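Local coordinates for 3-oxoacyl-[acyl-carrier-protein] synthase 2 (Rickettsia rickettsii, PDB 4JGA) that probably catalyses the condensation of malonyl-ACP with a growing acyl-ACP chain, the elongation step of bacterial type II fatty acid synthesis, at residues S36-I40 with F375-A379; L58-I62 with L230-N235; T103-E107 with K171-S175; L133-E137 with T217-V221; A305-M310 with A427-I431. All coordinates share one frame; numbering follows the deposited sequence.

Interaction 1 of 5, residues S36-I40 with F375-A379; sequences SWKNI and FSALA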
loop_
_atom_site.group_PDB
_atom_site.type_symbol
_atom_site.label_atom_id
_atom_site.label_comp_id
_atom_site.label_asym_id
_atom_site.label_seq_id
_atom_site.Cartn_x
_atom_site.Cartn_y
_atom_site.Cartn_z
ATOM N N SER A 36 -16.478 10.389 19.538
ATOM C CA SER A 36 -16.895 10.270 18.136
ATOM C C SER A 36 -18.259 9.559 18.029
ATOM O O SER A 36 -19.151 10.008 17.315
ATOM C CB SER A 36 -15.859 9.511 17.287
ATOM O OG SER A 36 -14.618 10.168 17.216
ATOM N N TRP A 37 -18.402 8.440 18.742
ATOM C CA TRP A 37 -19.583 7.582 18.613
ATOM C C TRP A 37 -20.795 8.259 19.228
ATOM O O TRP A 37 -21.862 8.222 18.629
ATOM C CB TRP A 37 -19.324 6.206 19.226
ATOM C CG TRP A 37 -20.451 5.260 19.145
ATOM C CD1 TRP A 37 -21.102 4.657 20.197
ATOM C CD2 TRP A 37 -21.098 4.803 17.960
ATOM N NE1 TRP A 37 -22.106 3.864 19.724
ATOM C CE2 TRP A 37 -22.125 3.931 18.357
ATOM C CE3 TRP A 37 -20.895 5.037 16.596
ATOM C CZ2 TRP A 37 -22.948 3.280 17.430
ATOM C CZ3 TRP A 37 -21.703 4.414 15.692
ATOM C CH2 TRP A 37 -22.722 3.549 16.097
ATOM N N LYS A 38 -20.638 8.911 20.390
ATOM C CA LYS A 38 -21.752 9.697 20.940
ATOM C C LYS A 38 -22.231 10.729 19.913
ATOM O O LYS A 38 -23.434 10.871 19.684
ATOM C CB LYS A 38 -21.415 10.384 22.287
ATOM N N ASN A 39 -21.301 11.459 19.300
ATOM C CA ASN A 39 -21.692 12.484 18.321
ATOM C C ASN A 39 -22.334 11.945 17.054
ATOM O O ASN A 39 -23.309 12.532 16.550
ATOM C CB ASN A 39 -20.522 13.404 17.989
ATOM C CG ASN A 39 -20.264 14.393 19.105
ATOM O OD1 ASN A 39 -21.179 14.766 19.830
ATOM N ND2 ASN A 39 -19.038 14.805 19.254
ATOM N N ILE A 40 -21.823 10.810 16.566
ATOM C CA ILE A 40 -22.444 10.134 15.431
ATOM C C ILE A 40 -23.890 9.780 15.738
ATOM O O ILE A 40 -24.827 10.150 15.001
ATOM C CB ILE A 40 -21.685 8.853 15.053
ATOM C CG1 ILE A 40 -20.345 9.191 14.372
ATOM C CG2 ILE A 40 -22.543 7.937 14.187
ATOM C CD1 ILE A 40 -20.446 9.842 13.001
ATOM N N PHE A 375 -17.470 2.021 13.433
ATOM C CA PHE A 375 -18.888 2.376 13.642
ATOM C C PHE A 375 -19.772 1.142 13.552
ATOM O O PHE A 375 -20.736 1.006 14.322
ATOM C CB PHE A 375 -19.375 3.443 12.650
ATOM C CG PHE A 375 -18.700 4.785 12.790
ATOM C CD1 PHE A 375 -18.109 5.187 13.967
ATOM C CD2 PHE A 375 -18.683 5.666 11.713
ATOM C CE1 PHE A 375 -17.530 6.436 14.072
ATOM C CE2 PHE A 375 -18.078 6.926 11.804
ATOM C CZ PHE A 375 -17.513 7.303 12.991
ATOM N N SER A 376 -19.423 0.241 12.628
ATOM C CA SER A 376 -20.170 -1.000 12.413
ATOM C C SER A 376 -20.128 -1.920 13.645
ATOM O O SER A 376 -21.171 -2.447 14.083
ATOM C CB SER A 376 -19.667 -1.721 11.155
ATOM O OG SER A 376 -19.903 -0.947 9.968
ATOM N N ALA A 377 -18.940 -2.050 14.235
ATOM C CA ALA A 377 -18.789 -2.787 15.460
ATOM C C ALA A 377 -19.569 -2.148 16.618
ATOM O O ALA A 377 -20.130 -2.841 17.456
ATOM C CB ALA A 377 -17.320 -2.889 15.809
ATOM N N LEU A 378 -19.536 -0.830 16.703
ATOM C CA LEU A 378 -20.251 -0.124 17.764
ATOM C C LEU A 378 -21.770 -0.226 17.586
ATOM O O LEU A 378 -22.488 -0.240 18.551
ATOM C CB LEU A 378 -19.789 1.350 17.851
ATOM C CG LEU A 378 -18.333 1.502 18.297
ATOM C CD1 LEU A 378 -17.776 2.881 17.980
ATOM C CD2 LEU A 378 -18.208 1.247 19.764
ATOM N N ALA A 379 -22.248 -0.272 16.342
ATOM C CA ALA A 379 -23.679 -0.484 16.107
ATOM C C ALA A 379 -24.139 -1.813 16.718
ATOM O O ALA A 379 -25.255 -1.928 17.233
ATOM C CB ALA A 379 -24.008 -0.450 14.620
#
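W37 of helix 33-41 lays its indole against L378 of helix 368-382, with F375 and A379 along the six-membered end of the ring. Its CG stands anti to the backbone N (chi1 -180°), which carries the long ring over to the second helix although CB itself does not aim there. L378 CB sits over the middle of one face, 3.6 Å from the centroid of the W37 six-membered ring and 16° off the normal, a clear CH-pi contact. L378 CD1 extends this cover toward the five-membered ring, 3.8 Å from W37 CG. The F375 phenyl is near parallel to the indole but slid so far along that the two rings barely overlap; they meet at W37 CE3 and F375 CD1, 3.8 Å apart. From the other end I40 crosses F375 at about a right angle, with I40 CG1 3.7 Å from F375 CZ in an off-centre CH-pi contact. W37 NE1 hydrogen-bonds to D382 OD2 further along helix 368-382, which fixes how the indole is turned. With so large a ring between them, the segment axes stay 11.3 Å apart and cross at -73°. I361 of helix 358-361 touches both I40 and F375. Strand 18-26 backs the contact through L25 on F375 and L23 on L378, while S376 faces strand 414-421, consistent with helix 368-382 belonging to the central layer of the thiolase fold.

Interaction 2 of 5, residues L58-I62 with L230-N235; sequences LACKI and LCTKYN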
loop_
_atom_site.group_PDB
_atom_site.type_symbol
_atom_site.label_atom_id
_atom_site.label_comp_id
_atom_site.label_asym_id
_atom_site.label_seq_id
_atom_site.Cartn_x
_atom_site.Cartn_y
_atom_site.Cartn_z
ATOM N N LEU A 58 -10.609 28.417 -4.260
ATOM C CA LEU A 58 -11.119 27.047 -4.315
ATOM C C LEU A 58 -12.636 27.015 -4.289
ATOM O O LEU A 58 -13.262 27.660 -3.452
ATOM C CB LEU A 58 -10.588 26.250 -3.139
ATOM C CG LEU A 58 -9.081 26.035 -3.186
ATOM C CD1 LEU A 58 -8.604 25.441 -1.871
ATOM C CD2 LEU A 58 -8.720 25.160 -4.389
ATOM N N ALA A 59 -13.216 26.260 -5.215
ATOM C CA ALA A 59 -14.661 26.176 -5.350
ATOM C C ALA A 59 -15.308 25.416 -4.205
ATOM O O ALA A 59 -16.480 25.620 -3.909
ATOM C CB ALA A 59 -15.019 25.527 -6.669
ATOM N N CYS A 60 -14.561 24.516 -3.563
ATOM C CA CYS A 60 -15.019 23.852 -2.324
ATOM C C CYS A 60 -14.248 24.407 -1.135
ATOM O O CYS A 60 -13.042 24.462 -1.158
ATOM C CB CYS A 60 -14.826 22.343 -2.389
ATOM S SG CYS A 60 -15.378 21.500 -0.874
ATOM N N LYS A 61 -14.973 24.864 -0.118
ATOM C CA LYS A 61 -14.381 25.633 0.966
ATOM C C LYS A 61 -14.606 24.967 2.316
ATOM O O LYS A 61 -14.377 25.578 3.350
ATOM C CB LYS A 61 -14.981 27.047 0.979
ATOM C CG LYS A 61 -14.681 27.839 -0.288
ATOM C CD LYS A 61 -15.486 29.125 -0.362
ATOM C CE LYS A 61 -15.426 29.705 -1.761
ATOM N NZ LYS A 61 -14.055 30.149 -2.133
ATOM N N ILE A 62 -15.048 23.711 2.298
ATOM C CA ILE A 62 -15.472 23.029 3.531
ATOM C C ILE A 62 -14.856 21.641 3.612
ATOM O O ILE A 62 -14.416 21.099 2.615
ATOM C CB ILE A 62 -17.002 22.869 3.594
ATOM C CG1 ILE A 62 -17.521 22.102 2.364
ATOM C CG2 ILE A 62 -17.672 24.238 3.711
ATOM C CD1 ILE A 62 -18.969 21.623 2.461
ATOM N N LEU A 230 -16.240 16.883 -5.731
ATOM C CA LEU A 230 -16.671 17.547 -4.490
ATOM C C LEU A 230 -17.947 18.362 -4.581
ATOM O O LEU A 230 -18.188 19.043 -5.588
ATOM C CB LEU A 230 -15.558 18.451 -3.941
ATOM C CG LEU A 230 -14.193 17.826 -3.681
ATOM C CD1 LEU A 230 -13.284 18.797 -2.921
ATOM C CD2 LEU A 230 -14.297 16.515 -2.889
ATOM N N CYS A 231 -18.736 18.355 -3.505
ATOM C CA CYS A 231 -19.819 19.342 -3.351
ATOM C C CYS A 231 -19.285 20.786 -3.259
ATOM O O CYS A 231 -18.516 21.120 -2.357
ATOM C CB CYS A 231 -20.643 19.063 -2.089
ATOM S SG CYS A 231 -22.071 20.129 -1.966
ATOM N N THR A 232 -19.714 21.651 -4.173
ATOM C CA THR A 232 -19.254 23.038 -4.184
ATOM C C THR A 232 -20.411 24.025 -3.987
ATOM O O THR A 232 -20.191 25.219 -4.027
ATOM C CB THR A 232 -18.509 23.387 -5.484
ATOM O OG1 THR A 232 -19.382 23.212 -6.583
ATOM C CG2 THR A 232 -17.288 22.481 -5.700
ATOM N N LYS A 233 -21.611 23.511 -3.736
ATOM C CA LYS A 233 -22.818 24.305 -3.628
ATOM C C LYS A 233 -23.315 24.583 -2.173
ATOM O O LYS A 233 -24.270 25.329 -1.982
ATOM C CB LYS A 233 -23.952 23.615 -4.435
ATOM N N TYR A 234 -22.693 24.002 -1.155
ATOM C CA TYR A 234 -23.133 24.238 0.226
ATOM C C TYR A 234 -22.038 24.877 1.086
ATOM O O TYR A 234 -22.010 24.651 2.308
ATOM C CB TYR A 234 -23.562 22.925 0.879
ATOM C CG TYR A 234 -24.945 22.432 0.497
ATOM C CD1 TYR A 234 -25.130 21.699 -0.666
ATOM C CD2 TYR A 234 -26.046 22.671 1.309
ATOM C CE1 TYR A 234 -26.374 21.234 -1.031
ATOM C CE2 TYR A 234 -27.305 22.193 0.968
ATOM C CZ TYR A 234 -27.453 21.469 -0.207
ATOM O OH TYR A 234 -28.675 20.996 -0.568
ATOM N N ASN A 235 -21.168 25.696 0.493
ATOM C CA ASN A 235 -20.097 26.350 1.264
ATOM C C ASN A 235 -20.611 27.279 2.386
ATOM O O ASN A 235 -19.934 27.439 3.407
ATOM C CB ASN A 235 -19.161 27.151 0.364
ATOM C CG ASN A 235 -18.312 26.269 -0.534
ATOM O OD1 ASN A 235 -17.906 25.152 -0.171
ATOM N ND2 ASN A 235 -17.993 26.788 -1.703
#
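The carboxamide of N235 ties itself to the backbone at A59 and K61, joining two loops in the N-terminal half of a thiolase-type fold. N235 ND2 donates to A59 O at 2.9 Å with a nearly straight N-H (164°), and A59 O lies in the amide plane. On the amide's other arm, K61 N donates to N235 OD1, also at 2.9 Å, but from well above the carbonyl plane. Two bonds therefore fix the rotation of the amide. The K61 chain crosses it at about a right angle, K61 CD passing 3.7 Å from N235 ND2. A bend at the last torsion then turns K61 NZ to L58 O, 2.9 Å away, with T55 O as a second acceptor. Further out, I62 CG2 packs on N235 O at 3.9 Å, and T232 lays CG2 against the A59-C60 peptide, 3.9 Å from A59 CB. Y234 turns away and hydrogen-bonds to D248. On the side of helix 218-226, where both touch V225, C60 CB rests 3.9 Å from L230 CD1.

Interaction 3 of 5, residues T103-E107 with K171-S175; sequences TEAVE and KYGFS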
loop_
_atom_site.group_PDB
_atom_site.type_symbol
_atom_site.label_atom_id
_atom_site.label_comp_id
_atom_site.label_asym_id
_atom_site.label_seq_id
_atom_site.Cartn_x
_atom_site.Cartn_y
_atom_site.Cartn_z
ATOM N N THR A 103 -2.802 4.024 19.049
ATOM C CA THR A 103 -2.479 4.067 20.469
ATOM C C THR A 103 -3.759 3.789 21.288
ATOM O O THR A 103 -3.750 2.922 22.167
ATOM C CB THR A 103 -1.853 5.408 20.868
ATOM O OG1 THR A 103 -0.579 5.548 20.204
ATOM C CG2 THR A 103 -1.681 5.481 22.388
ATOM N N GLU A 104 -4.848 4.457 20.932
ATOM C CA GLU A 104 -6.118 4.182 21.556
ATOM C C GLU A 104 -6.544 2.680 21.389
ATOM O O GLU A 104 -6.947 2.019 22.366
ATOM C CB GLU A 104 -7.204 5.117 21.006
ATOM C CG GLU A 104 -8.543 4.906 21.724
ATOM C CD GLU A 104 -9.703 5.718 21.186
ATOM O OE1 GLU A 104 -9.594 6.361 20.127
ATOM O OE2 GLU A 104 -10.786 5.662 21.845
ATOM N N ALA A 105 -6.449 2.143 20.163
ATOM C CA ALA A 105 -6.829 0.766 19.916
ATOM C C ALA A 105 -5.981 -0.219 20.713
ATOM O O ALA A 105 -6.511 -1.136 21.327
ATOM C CB ALA A 105 -6.745 0.434 18.444
ATOM N N VAL A 106 -4.668 -0.033 20.693
ATOM C CA VAL A 106 -3.781 -0.923 21.394
ATOM C C VAL A 106 -4.076 -0.882 22.902
ATOM O O VAL A 106 -4.256 -1.922 23.503
ATOM C CB VAL A 106 -2.301 -0.601 21.137
ATOM C CG1 VAL A 106 -1.414 -1.368 22.115
ATOM C CG2 VAL A 106 -1.944 -0.967 19.721
ATOM N N GLU A 107 -4.172 0.307 23.475
ATOM C CA GLU A 107 -4.505 0.440 24.896
ATOM C C GLU A 107 -5.892 -0.140 25.214
ATOM O O GLU A 107 -6.046 -0.800 26.220
ATOM C CB GLU A 107 -4.394 1.879 25.345
ATOM C CG GLU A 107 -2.950 2.349 25.408
ATOM C CD GLU A 107 -2.801 3.767 25.963
ATOM O OE1 GLU A 107 -3.864 4.396 26.264
ATOM O OE2 GLU A 107 -1.634 4.265 26.081
ATOM N N LYS A 171 6.840 1.909 18.638
ATOM C CA LYS A 171 6.255 2.275 19.885
ATOM C C LYS A 171 6.025 1.053 20.744
ATOM O O LYS A 171 6.325 1.092 21.937
ATOM C CB LYS A 171 4.912 2.982 19.665
ATOM C CG LYS A 171 4.314 3.527 20.963
ATOM C CD LYS A 171 3.267 4.625 20.716
ATOM C CE LYS A 171 2.742 5.187 22.038
ATOM N NZ LYS A 171 1.705 6.232 21.777
ATOM N N TYR A 172 5.461 -0.024 20.173
ATOM C CA TYR A 172 5.085 -1.182 20.989
ATOM C C TYR A 172 6.000 -2.402 20.846
ATOM O O TYR A 172 5.762 -3.426 21.468
ATOM C CB TYR A 172 3.617 -1.566 20.729
ATOM C CG TYR A 172 2.690 -0.463 21.153
ATOM C CD1 TYR A 172 2.451 -0.212 22.507
ATOM C CD2 TYR A 172 2.042 0.329 20.217
ATOM C CE1 TYR A 172 1.602 0.819 22.905
ATOM C CE2 TYR A 172 1.180 1.341 20.610
ATOM C CZ TYR A 172 0.977 1.597 21.945
ATOM O OH TYR A 172 0.118 2.601 22.308
ATOM N N GLY A 173 7.047 -2.301 20.048
ATOM C CA GLY A 173 7.862 -3.473 19.764
ATOM C C GLY A 173 7.208 -4.553 18.871
ATOM O O GLY A 173 7.650 -5.691 18.896
ATOM N N PHE A 174 6.180 -4.233 18.092
ATOM C CA PHE A 174 5.508 -5.260 17.305
ATOM C C PHE A 174 6.374 -5.618 16.101
ATOM O O PHE A 174 6.666 -4.772 15.251
ATOM C CB PHE A 174 4.142 -4.794 16.859
ATOM C CG PHE A 174 3.184 -4.494 17.974
ATOM C CD1 PHE A 174 3.253 -5.126 19.211
ATOM C CD2 PHE A 174 2.138 -3.621 17.744
ATOM C CE1 PHE A 174 2.316 -4.874 20.219
ATOM C CE2 PHE A 174 1.216 -3.331 18.744
ATOM C CZ PHE A 174 1.302 -3.964 19.990
ATOM N N SER A 175 6.834 -6.863 16.059
ATOM C CA SER A 175 7.896 -7.265 15.135
ATOM C C SER A 175 7.464 -8.304 14.119
ATOM O O SER A 175 8.292 -8.881 13.394
ATOM C CB SER A 175 9.085 -7.755 15.956
ATOM O OG SER A 175 8.633 -8.619 16.985
HETATM O O HOH W 1 0.327 3.276 24.819
#
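This is a partly buried, mixed contact in which V106 and T103 of helix 93-109 meet K171 and Y172 at the end of helix 163-172 and F174 in the turn that follows. V106 CG1 sits squarely over the Y172 ring, 3.8 Å from its centroid and 12° off the normal. K171 CG covers the opposite face nearer the rim, so the phenol is sandwiched. K171, extended beyond CG, reaches T103, its NZ donating to T103 OG1 at 2.9 Å. Both atoms have a further partner: V99 O for the hydroxyl, F79 O for the ammonium. V106 and F174 both touch I208 of strand 206-213, so helix 93-109 and the turn after helix 163-172 pack on the sheet of the thiolase fold. The chain leaves the helix at G173 with positive phi, and F174 folds back so that Y172 CB lies over its face; V106 CG2 approaches the ring edge, 4.1 Å from F174 CE2. A water in the Y172 ring plane lies between Y172 OH and E107 OE2, doubtfully close to OE2. S175 O accepts a hydrogen bond from R304 of the second subunit.

Interaction 4 of 5, residues L133-E137 with T217-V221; sequences LKMIE and TPVGV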
loop_
_atom_site.group_PDB
_atom_site.type_symbol
_atom_site.label_atom_id
_atom_site.label_comp_id
_atom_site.label_asym_id
_atom_site.label_seq_id
_atom_site.Cartn_x
_atom_site.Cartn_y
_atom_site.Cartn_z
ATOM N N LEU A 133 0.635 13.983 1.807
ATOM C CA LEU A 133 0.365 14.975 0.772
ATOM C C LEU A 133 0.845 16.361 1.159
ATOM O O LEU A 133 1.546 17.014 0.380
ATOM C CB LEU A 133 -1.118 14.999 0.448
ATOM C CG LEU A 133 -1.506 16.003 -0.626
ATOM C CD1 LEU A 133 -0.721 15.737 -1.898
ATOM C CD2 LEU A 133 -3.000 15.992 -0.866
ATOM N N LYS A 134 0.505 16.809 2.365
ATOM C CA LYS A 134 0.950 18.107 2.858
ATOM C C LYS A 134 2.503 18.156 2.961
ATOM O O LYS A 134 3.122 19.148 2.613
ATOM C CB LYS A 134 0.294 18.425 4.207
ATOM C CG LYS A 134 0.860 19.673 4.872
ATOM C CD LYS A 134 -0.063 20.191 5.971
ATOM C CE LYS A 134 0.558 21.319 6.797
ATOM N NZ LYS A 134 0.765 22.542 5.969
ATOM N N MET A 135 3.108 17.079 3.432
ATOM C CA MET A 135 4.547 17.004 3.596
ATOM C C MET A 135 5.251 17.169 2.250
ATOM O O MET A 135 6.160 17.996 2.130
ATOM C CB MET A 135 4.948 15.678 4.270
ATOM C CG MET A 135 6.438 15.530 4.594
ATOM S SD MET A 135 7.143 16.897 5.521
ATOM C CE MET A 135 6.092 16.887 7.001
ATOM N N ILE A 136 4.759 16.470 1.228
ATOM C CA ILE A 136 5.356 16.546 -0.100
ATOM C C ILE A 136 5.087 17.910 -0.722
ATOM O O ILE A 136 5.979 18.508 -1.278
ATOM C CB ILE A 136 4.883 15.407 -1.029
ATOM C CG1 ILE A 136 5.315 14.054 -0.455
ATOM C CG2 ILE A 136 5.455 15.557 -2.442
ATOM C CD1 ILE A 136 4.767 12.842 -1.190
ATOM N N GLU A 137 3.857 18.388 -0.608
ATOM C CA GLU A 137 3.457 19.681 -1.161
ATOM C C GLU A 137 4.285 20.792 -0.549
ATOM O O GLU A 137 4.923 21.551 -1.263
ATOM C CB GLU A 137 1.951 19.913 -0.919
ATOM C CG GLU A 137 1.430 21.305 -1.257
ATOM C CD GLU A 137 -0.074 21.394 -1.121
ATOM O OE1 GLU A 137 -0.631 20.614 -0.332
ATOM O OE2 GLU A 137 -0.690 22.221 -1.845
ATOM N N THR A 217 -5.561 19.769 1.895
ATOM C CA THR A 217 -4.522 20.739 1.590
ATOM C C THR A 217 -4.927 21.476 0.315
ATOM O O THR A 217 -5.863 21.048 -0.407
ATOM C CB THR A 217 -3.149 20.040 1.358
ATOM O OG1 THR A 217 -3.064 19.558 0.003
ATOM C CG2 THR A 217 -2.980 18.873 2.318
ATOM N N PRO A 218 -4.198 22.567 -0.010
ATOM C CA PRO A 218 -4.577 23.322 -1.208
ATOM C C PRO A 218 -4.580 22.445 -2.475
ATOM O O PRO A 218 -5.542 22.457 -3.267
ATOM C CB PRO A 218 -3.481 24.405 -1.283
ATOM C CG PRO A 218 -3.054 24.623 0.142
ATOM C CD PRO A 218 -3.113 23.232 0.743
ATOM N N VAL A 219 -3.537 21.656 -2.652
ATOM C CA VAL A 219 -3.437 20.835 -3.873
ATOM C C VAL A 219 -4.394 19.636 -3.821
ATOM O O VAL A 219 -4.939 19.221 -4.843
ATOM C CB VAL A 219 -1.989 20.420 -4.176
ATOM C CG1 VAL A 219 -1.584 19.211 -3.365
ATOM C CG2 VAL A 219 -1.815 20.103 -5.663
ATOM N N GLY A 220 -4.664 19.148 -2.616
ATOM C CA GLY A 220 -5.651 18.084 -2.409
ATOM C C GLY A 220 -7.071 18.494 -2.775
ATOM O O GLY A 220 -7.759 17.800 -3.538
ATOM N N VAL A 221 -7.526 19.608 -2.218
ATOM C CA VAL A 221 -8.852 20.095 -2.521
ATOM C C VAL A 221 -8.928 20.465 -4.005
ATOM O O VAL A 221 -9.892 20.141 -4.670
ATOM C CB VAL A 221 -9.237 21.320 -1.640
ATOM C CG1 VAL A 221 -10.607 21.853 -2.027
ATOM C CG2 VAL A 221 -9.205 20.934 -0.156
#
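E137 keeps CG anti to its backbone N (chi1 171°) and stays extended beyond it, which drives the carboxylate onto the first turn of helix 218-226. T217, at chi1 83°, tucks OG1 between its own N and carbonyl carbon, where it faces both E137 and the turn. T217 OG1 donates to the syn lone pair of E137 OE1 at 2.7 Å and accepts from G220 N at 3.1 Å. E137 OE2 takes V219 N at 3.0 Å, bent to 136°, on the syn side but tilted out of the carboxylate plane. Each carboxylate oxygen thus has its own donor, and the helix start should help stabilise the negative charge. Next to these bonds, L133 CD2 lies 3.7 Å from G220 CA, a close fit over a residue without a side chain, and L133 CD1 meets V219 CG1 at 3.9 Å. The second subunit packs here, its I136 on L133 and its F155 on V219. At the dimer interface, then, a threonine N-cap is reinforced by a glutamate from a neighbouring helix.

Interaction 5 of 5, residues A305-M310 with A427-I431; sequences AMRDAM and ASLVI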
loop_
_atom_site.group_PDB
_atom_site.type_symbol
_atom_site.label_atom_id
_atom_site.label_comp_id
_atom_site.label_asym_id
_atom_site.label_seq_id
_atom_site.Cartn_x
_atom_site.Cartn_y
_atom_site.Cartn_z
ATOM N N ALA A 305 -18.450 -7.570 -4.484
ATOM C CA ALA A 305 -17.763 -7.476 -3.200
ATOM C C ALA A 305 -18.698 -7.829 -2.040
ATOM O O ALA A 305 -18.323 -8.579 -1.143
ATOM C CB ALA A 305 -17.185 -6.101 -3.001
ATOM N N MET A 306 -19.908 -7.273 -2.068
ATOM C CA MET A 306 -20.909 -7.585 -1.055
ATOM C C MET A 306 -21.257 -9.069 -1.080
ATOM O O MET A 306 -21.250 -9.747 -0.052
ATOM C CB MET A 306 -22.180 -6.744 -1.250
ATOM C CG MET A 306 -21.951 -5.262 -0.965
ATOM S SD MET A 306 -23.475 -4.305 -1.062
ATOM C CE MET A 306 -23.766 -4.303 -2.839
ATOM N N ARG A 307 -21.544 -9.560 -2.271
ATOM C CA ARG A 307 -21.946 -10.935 -2.431
ATOM C C ARG A 307 -20.863 -11.887 -1.936
ATOM O O ARG A 307 -21.151 -12.837 -1.205
ATOM C CB ARG A 307 -22.259 -11.226 -3.895
ATOM C CG ARG A 307 -22.810 -12.622 -4.147
ATOM C CD ARG A 307 -22.603 -13.037 -5.597
ATOM N NE ARG A 307 -21.173 -12.911 -5.928
ATOM C CZ ARG A 307 -20.687 -12.925 -7.167
ATOM N NH1 ARG A 307 -21.493 -13.072 -8.205
ATOM N NH2 ARG A 307 -19.380 -12.801 -7.356
ATOM N N ASP A 308 -19.633 -11.639 -2.352
ATOM C CA ASP A 308 -18.510 -12.482 -1.941
ATOM C C ASP A 308 -18.223 -12.406 -0.433
ATOM O O ASP A 308 -17.806 -13.372 0.161
ATOM C CB ASP A 308 -17.245 -12.068 -2.683
ATOM C CG ASP A 308 -17.327 -12.345 -4.194
ATOM O OD1 ASP A 308 -18.332 -12.921 -4.691
ATOM O OD2 ASP A 308 -16.349 -11.943 -4.846
ATOM N N ALA A 309 -18.439 -11.247 0.159
ATOM C CA ALA A 309 -18.159 -11.080 1.578
ATOM C C ALA A 309 -19.078 -11.991 2.382
ATOM O O ALA A 309 -18.648 -12.653 3.315
ATOM C CB ALA A 309 -18.319 -9.630 1.986
ATOM N N MET A 310 -20.318 -12.106 1.919
ATOM C CA MET A 310 -21.323 -12.970 2.553
ATOM C C MET A 310 -21.092 -14.436 2.281
ATOM O O MET A 310 -21.232 -15.257 3.183
ATOM C CB MET A 310 -22.721 -12.538 2.132
ATOM C CG MET A 310 -23.125 -11.223 2.768
ATOM S SD MET A 310 -24.823 -10.784 2.407
ATOM C CE MET A 310 -24.789 -10.456 0.670
ATOM N N ALA A 427 -14.105 -3.020 -1.585
ATOM C CA ALA A 427 -13.947 -3.907 -0.455
ATOM C C ALA A 427 -15.217 -3.896 0.410
ATOM O O ALA A 427 -15.784 -2.818 0.680
ATOM C CB ALA A 427 -12.729 -3.509 0.353
ATOM N N SER A 428 -15.649 -5.086 0.818
ATOM C CA SER A 428 -16.772 -5.253 1.754
ATOM C C SER A 428 -16.351 -6.169 2.893
ATOM O O SER A 428 -15.651 -7.185 2.674
ATOM C CB SER A 428 -17.995 -5.844 1.059
ATOM O OG SER A 428 -18.515 -4.913 0.131
ATOM N N LEU A 429 -16.765 -5.796 4.096
ATOM C CA LEU A 429 -16.463 -6.542 5.290
ATOM C C LEU A 429 -17.766 -6.912 6.020
ATOM O O LEU A 429 -18.686 -6.097 6.097
ATOM C CB LEU A 429 -15.571 -5.707 6.200
ATOM C CG LEU A 429 -14.135 -5.506 5.683
ATOM C CD1 LEU A 429 -13.442 -4.345 6.427
ATOM C CD2 LEU A 429 -13.345 -6.805 5.775
ATOM N N VAL A 430 -17.825 -8.139 6.526
ATOM C CA VAL A 430 -18.933 -8.597 7.350
ATOM C C VAL A 430 -18.434 -8.918 8.770
ATOM O O VAL A 430 -17.464 -9.666 8.972
ATOM C CB VAL A 430 -19.637 -9.841 6.773
ATOM C CG1 VAL A 430 -20.721 -10.352 7.731
ATOM C CG2 VAL A 430 -20.226 -9.529 5.421
ATOM N N ILE A 431 -19.162 -8.384 9.746
ATOM C CA ILE A 431 -18.866 -8.572 11.141
ATOM C C ILE A 431 -20.091 -9.164 11.796
ATOM O O ILE A 431 -21.219 -8.804 11.459
ATOM C CB ILE A 431 -18.641 -7.226 11.833
ATOM C CG1 ILE A 431 -17.444 -6.527 11.231
ATOM C CG2 ILE A 431 -18.366 -7.433 13.317
ATOM C CD1 ILE A 431 -17.376 -5.069 11.731
#
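A305, M306, A309 and M310 meet S428 and V430 without any ring or other flat side chain between them. The one flat pair is the R307 guanidinium and D308 carboxylate, on the part of the helix that does not meet the strand: D308 CG lies in plane at the guanidinium edge, and R307 grips side-on, NE at 3.1 Å and NH2 at 2.9 Å both ending on D308 OD1 in a salt bridge. Toward the strand the side chains are small, which lets the axes of the two segments approach to 7.2 Å, at a crossing angle of -33°. S428 CB nestles 3.5 Å from A305 O. With OG beside its backbone N (chi1 -67°), S428 turns the hydroxyl to A305 CB and to M306 CG, each 3.6 Å from S428 OG. That hydroxyl is hydrogen-bonded to N418 OD1; N418 is one of the residues of the potassium site, and the S428 side chain lies about 8 Å from the ion. A309 CB fills the step between S428 and V430, 3.9 Å from V430 CG2; M310 CG touches the same methyl at 4.3 Å. M306 runs on toward helix 331-345. On the other face of the strand L429 packs on F373 of helix 368-382. Outer helix, sheet strand and inner helix in succession give the alpha-beta-alpha layering of one half of the thiolase fold.

In the fold
Interaction 1 joins segments 335 residues apart, one in the N-terminal and one in the C-terminal beta-ketoacyl synthase domain; interactions 2, 3 and 4 all fall between its two segments and within the N-terminal domain. Interaction 5 alternates with interaction 1 along the sequence and touches it, I431 CD1 packing on S376 and A377, so helix 368-382 and strand 425-432 join the two near the potassium site. Interactions 2 and 4, centres 17 Å apart, also touch, V221 of helix 218-226 meeting L58, C60 and L230. Interaction 3, on helix 93-109 and the end of helix 163-172, has its centre 28 Å from that of interaction 4. Both touch the second subunit, as does L58 of interaction 2.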